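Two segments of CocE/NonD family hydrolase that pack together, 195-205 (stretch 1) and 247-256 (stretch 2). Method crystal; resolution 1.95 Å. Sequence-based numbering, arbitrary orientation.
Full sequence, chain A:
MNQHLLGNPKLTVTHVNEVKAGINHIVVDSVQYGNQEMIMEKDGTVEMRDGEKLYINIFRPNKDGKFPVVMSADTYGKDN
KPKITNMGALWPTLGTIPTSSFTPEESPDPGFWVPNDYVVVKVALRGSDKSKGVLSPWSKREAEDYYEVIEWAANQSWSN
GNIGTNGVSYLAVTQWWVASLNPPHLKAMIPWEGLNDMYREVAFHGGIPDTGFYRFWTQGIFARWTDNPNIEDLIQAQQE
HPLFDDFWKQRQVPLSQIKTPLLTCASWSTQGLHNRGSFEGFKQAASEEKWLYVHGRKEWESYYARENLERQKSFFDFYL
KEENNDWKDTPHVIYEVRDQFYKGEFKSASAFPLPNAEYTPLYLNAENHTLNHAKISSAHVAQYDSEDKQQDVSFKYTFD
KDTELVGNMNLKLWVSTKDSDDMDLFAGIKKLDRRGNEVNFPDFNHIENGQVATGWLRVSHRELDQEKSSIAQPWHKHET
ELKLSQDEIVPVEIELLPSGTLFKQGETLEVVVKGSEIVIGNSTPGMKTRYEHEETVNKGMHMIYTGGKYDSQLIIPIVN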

# COMPACT_ATOMS: atom_id res chain seq x y z
N LEU A 195 3.50 -1.59 1.49
CA LEU A 195 3.35 -2.87 2.14
C LEU A 195 4.59 -3.21 2.97
O LEU A 195 5.62 -2.55 2.87
CB LEU A 195 3.10 -3.98 1.10
CG LEU A 195 4.19 -4.27 0.05
CD1 LEU A 195 5.19 -5.25 0.52
CD2 LEU A 195 3.49 -4.76 -1.27
N ASN A 196 4.48 -4.23 3.79
CA ASN A 196 5.62 -4.72 4.52
C ASN A 196 5.58 -6.22 4.91
O ASN A 196 6.39 -6.66 5.69
CB ASN A 196 5.87 -3.82 5.72
CG ASN A 196 4.64 -3.58 6.50
OD1 ASN A 196 4.05 -4.50 7.02
ND2 ASN A 196 4.19 -2.32 6.53
N ASP A 197 4.66 -6.98 4.31
CA ASP A 197 4.55 -8.43 4.46
C ASP A 197 4.19 -9.00 3.11
O ASP A 197 3.04 -9.04 2.73
CB ASP A 197 3.50 -8.78 5.52
CG ASP A 197 3.40 -10.31 5.79
OD1 ASP A 197 3.89 -11.14 4.98
OD2 ASP A 197 2.73 -10.65 6.82
N MSE A 198 5.19 -9.39 2.35
CA MSE A 198 4.98 -9.76 0.96
C MSE A 198 4.03 -10.92 0.82
O MSE A 198 3.21 -10.92 -0.10
CB MSE A 198 6.31 -10.11 0.26
CG MSE A 198 7.12 -8.93 -0.05
SE MSE A 198 8.80 -9.42 -1.01
CE MSE A 198 7.93 -9.99 -2.76
N TYR A 199 4.16 -11.94 1.67
CA TYR A 199 3.29 -13.09 1.55
C TYR A 199 1.78 -12.71 1.64
O TYR A 199 0.96 -13.24 0.93
CB TYR A 199 3.62 -14.13 2.63
CG TYR A 199 2.79 -15.32 2.47
CD1 TYR A 199 3.16 -16.34 1.58
CD2 TYR A 199 1.59 -15.45 3.17
CE1 TYR A 199 2.30 -17.48 1.39
CE2 TYR A 199 0.78 -16.53 2.99
CZ TYR A 199 1.14 -17.56 2.11
OH TYR A 199 0.27 -18.63 1.94
N ARG A 200 1.44 -11.82 2.55
CA ARG A 200 0.06 -11.50 2.81
C ARG A 200 -0.46 -10.40 1.96
O ARG A 200 -1.69 -10.20 1.93
CB ARG A 200 -0.16 -11.13 4.28
CG ARG A 200 -0.15 -12.35 5.20
CD ARG A 200 -0.39 -11.94 6.70
NE ARG A 200 -0.35 -13.14 7.53
CZ ARG A 200 0.76 -13.76 7.89
NH1 ARG A 200 1.93 -13.27 7.53
NH2 ARG A 200 0.69 -14.88 8.60
N GLU A 201 0.44 -9.64 1.32
CA GLU A 201 0.03 -8.36 0.74
C GLU A 201 0.16 -8.24 -0.76
O GLU A 201 -0.60 -7.50 -1.34
CB GLU A 201 0.63 -7.17 1.49
CG GLU A 201 0.17 -7.27 2.97
CD GLU A 201 0.85 -6.40 3.99
OE1 GLU A 201 1.90 -5.78 3.69
OE2 GLU A 201 0.33 -6.38 5.16
N VAL A 202 1.08 -9.00 -1.38
CA VAL A 202 1.28 -8.92 -2.83
C VAL A 202 1.45 -10.30 -3.51
O VAL A 202 0.92 -10.49 -4.58
CB VAL A 202 2.45 -7.97 -3.24
CG1 VAL A 202 3.84 -8.51 -2.79
CG2 VAL A 202 2.41 -7.70 -4.75
N ALA A 203 2.25 -11.21 -2.92
CA ALA A 203 2.50 -12.56 -3.49
C ALA A 203 1.24 -13.45 -3.46
O ALA A 203 0.98 -14.24 -4.38
CB ALA A 203 3.74 -13.26 -2.80
N PHE A 204 0.45 -13.33 -2.39
CA PHE A 204 -0.77 -14.08 -2.21
C PHE A 204 -1.77 -13.23 -1.48
O PHE A 204 -1.45 -12.42 -0.63
CB PHE A 204 -0.56 -15.36 -1.35
CG PHE A 204 0.56 -16.27 -1.84
CD1 PHE A 204 0.30 -17.42 -2.64
CD2 PHE A 204 1.88 -15.99 -1.49
CE1 PHE A 204 1.33 -18.20 -3.12
CE2 PHE A 204 2.89 -16.81 -1.92
CZ PHE A 204 2.62 -17.90 -2.76
N HIS A 205 -3.02 -13.41 -1.82
CA HIS A 205 -4.09 -12.81 -1.03
C HIS A 205 -4.86 -13.90 -0.35
O HIS A 205 -5.47 -14.72 -1.01
CB HIS A 205 -4.99 -11.98 -1.91
CG HIS A 205 -4.29 -10.88 -2.59
ND1 HIS A 205 -4.01 -10.90 -3.93
CD2 HIS A 205 -3.74 -9.74 -2.10
CE1 HIS A 205 -3.35 -9.80 -4.25
NE2 HIS A 205 -3.18 -9.08 -3.17
N PHE A 247 11.22 -18.74 4.33
CA PHE A 247 11.43 -17.79 3.22
C PHE A 247 10.61 -16.51 3.35
O PHE A 247 11.17 -15.38 3.35
CB PHE A 247 11.14 -18.47 1.87
CG PHE A 247 11.31 -17.53 0.71
CD1 PHE A 247 12.57 -17.33 0.15
CD2 PHE A 247 10.23 -16.79 0.23
CE1 PHE A 247 12.74 -16.45 -0.88
CE2 PHE A 247 10.40 -15.90 -0.80
CZ PHE A 247 11.66 -15.73 -1.37
N TRP A 248 9.30 -16.66 3.45
CA TRP A 248 8.41 -15.51 3.53
C TRP A 248 8.47 -14.77 4.86
O TRP A 248 8.22 -13.57 4.87
CB TRP A 248 6.95 -15.88 3.22
CG TRP A 248 6.70 -16.19 1.75
CD1 TRP A 248 6.27 -17.37 1.21
CD2 TRP A 248 6.94 -15.33 0.64
NE1 TRP A 248 6.13 -17.25 -0.15
CE2 TRP A 248 6.55 -16.02 -0.52
CE3 TRP A 248 7.37 -14.00 0.51
CZ2 TRP A 248 6.63 -15.43 -1.82
CZ3 TRP A 248 7.46 -13.44 -0.76
CH2 TRP A 248 7.13 -14.17 -1.90
N LYS A 249 8.79 -15.47 5.97
CA LYS A 249 8.96 -14.78 7.25
C LYS A 249 10.08 -13.74 7.18
O LYS A 249 10.01 -12.72 7.84
CB LYS A 249 9.21 -15.78 8.40
CG LYS A 249 7.96 -16.60 8.77
CD LYS A 249 8.23 -17.81 9.70
CE LYS A 249 6.93 -18.55 9.97
NZ LYS A 249 7.15 -19.65 10.92
N GLN A 250 11.11 -14.00 6.39
CA GLN A 250 12.18 -13.02 6.17
C GLN A 250 11.75 -11.84 5.30
O GLN A 250 12.54 -10.87 5.15
CB GLN A 250 13.37 -13.69 5.51
CG GLN A 250 14.02 -14.71 6.39
CD GLN A 250 15.14 -15.39 5.70
OE1 GLN A 250 16.14 -14.77 5.36
NE2 GLN A 250 15.01 -16.70 5.47
N ARG A 251 10.52 -11.88 4.76
CA ARG A 251 9.97 -10.76 3.97
C ARG A 251 8.76 -10.08 4.62
O ARG A 251 7.98 -9.35 3.96
CB ARG A 251 9.62 -11.18 2.53
CG ARG A 251 10.72 -11.97 1.78
CD ARG A 251 11.98 -11.17 1.60
NE ARG A 251 12.14 -10.60 0.26
CZ ARG A 251 12.66 -11.26 -0.78
NH1 ARG A 251 13.00 -12.56 -0.66
NH2 ARG A 251 12.80 -10.65 -1.95
N GLN A 252 8.64 -10.31 5.91
CA GLN A 252 7.74 -9.62 6.78
C GLN A 252 8.56 -8.72 7.69
O GLN A 252 9.35 -9.19 8.51
CB GLN A 252 6.90 -10.58 7.62
CG GLN A 252 5.96 -9.92 8.64
CD GLN A 252 5.34 -10.91 9.58
OE1 GLN A 252 6.00 -11.31 10.52
NE2 GLN A 252 4.07 -11.32 9.33
N VAL A 253 8.42 -7.41 7.52
CA VAL A 253 9.20 -6.50 8.34
C VAL A 253 8.83 -6.67 9.84
O VAL A 253 7.63 -6.66 10.16
CB VAL A 253 8.93 -5.00 7.93
CG1 VAL A 253 9.71 -4.01 8.88
CG2 VAL A 253 9.28 -4.76 6.44
N PRO A 254 9.84 -6.71 10.74
CA PRO A 254 9.58 -6.69 12.21
C PRO A 254 9.28 -5.26 12.66
O PRO A 254 10.13 -4.56 13.22
CB PRO A 254 10.89 -7.22 12.83
CG PRO A 254 11.96 -6.81 11.86
CD PRO A 254 11.29 -6.79 10.44
N LEU A 255 8.03 -4.87 12.45
CA LEU A 255 7.58 -3.49 12.57
C LEU A 255 7.71 -2.89 13.98
O LEU A 255 7.93 -1.70 14.11
CB LEU A 255 6.12 -3.39 12.12
CG LEU A 255 5.88 -3.60 10.61
CD1 LEU A 255 4.40 -3.75 10.37
CD2 LEU A 255 6.42 -2.45 9.79
N SER A 256 7.59 -3.73 15.02
CA SER A 256 7.69 -3.26 16.38
C SER A 256 9.11 -2.81 16.78
O SER A 256 9.31 -2.23 17.85
CB SER A 256 7.18 -4.34 17.33
OG SER A 256 8.04 -5.45 17.34
O HOH W 1 5.17 -6.73 8.89
O HOH W 2 6.16 -12.04 3.79

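Leu195 makes no contact with the second stretch, so the interface begins at Asn196. Its carbonyl accepts a hydrogen bond from the backbone of Val253 (Val253 N to Asn196 O, 2.8 Å), and the N-H...O angle of 170° is nearly linear. The same oxygen lies 3.4 Å from Gln252 CA, with an angle of 143° at the hydrogen, which fits a supplementary CA-H...O contact. The CA-to-CB bond of Asn196 points toward stretch 2: Asn196 CB is 3.6 Å from Val253 CG2, and Asn196 OD1 is 3.5 Å from Leu255 CD1. Water 1 lies 3.1 Å from Asn196 OD1 and 2.8 Å from Val253 O, placed to bridge the two; with acceptors elsewhere in the structure also in reach, its protons cannot serve all of them.

Asp197 sits at the N-cap position, where the backbones draw closest; its CA is 4.1 Å from the CA of Gln252, and the two residues form a single beta bridge. The flanking hydrogen bonds come from neighbours, Val253 N to Asn196 O and Met198 N to Arg251 O. The carboxylate adds a side-chain link, with Gln252 NE2 donating to Asp197 OD2 at 2.9 Å and 167°. Asp197 OD2 also takes a salt bridge from Arg200 NH1 (2.8 Å). Arg200 NH1 and Gln252 NE2, which share this acceptor, lie 3.4 Å apart, but both are donors and they do not bond to each other. Asp197 OD1 accepts a hydrogen bond from water 2 at 2.7 Å; this water also donates to Trp248 O (2.8 Å) and accepts from Tyr199 N (2.9 Å), thereby joining the start of the helix to stretch 2.

Met198, a selenomethionine, donates from Met198 N to Arg251 O at 3.2 Å and 169°, longer than the Val253 bond but equally straight. The side chain packs on Trp248, Met198 CB being 3.7 Å and Met198 CE 4.0 Å from Trp248 CZ3, and Met198 SE also lies 3.8 Å from Arg251 NE.

From here Trp248 dominates, with 119 Å² covered by stretch 1, the largest share of any residue. Tyr199 CD1 lies over one face of the indole, 3.3 Å from Trp248 CD1, yet the Tyr199 ring and the five-membered ring meet at 57°, an oblique arrangement. Tyr199 CB stands 4.2 Å from the centroid of that Trp248 ring, an off-centre CH-pi contact. Ala203 CB reaches Trp248 CH2 at 3.6 Å, and Phe204 CE2 comes within 3.7 Å of Trp248 NE1, its ring plane at 88° to the five-membered ring.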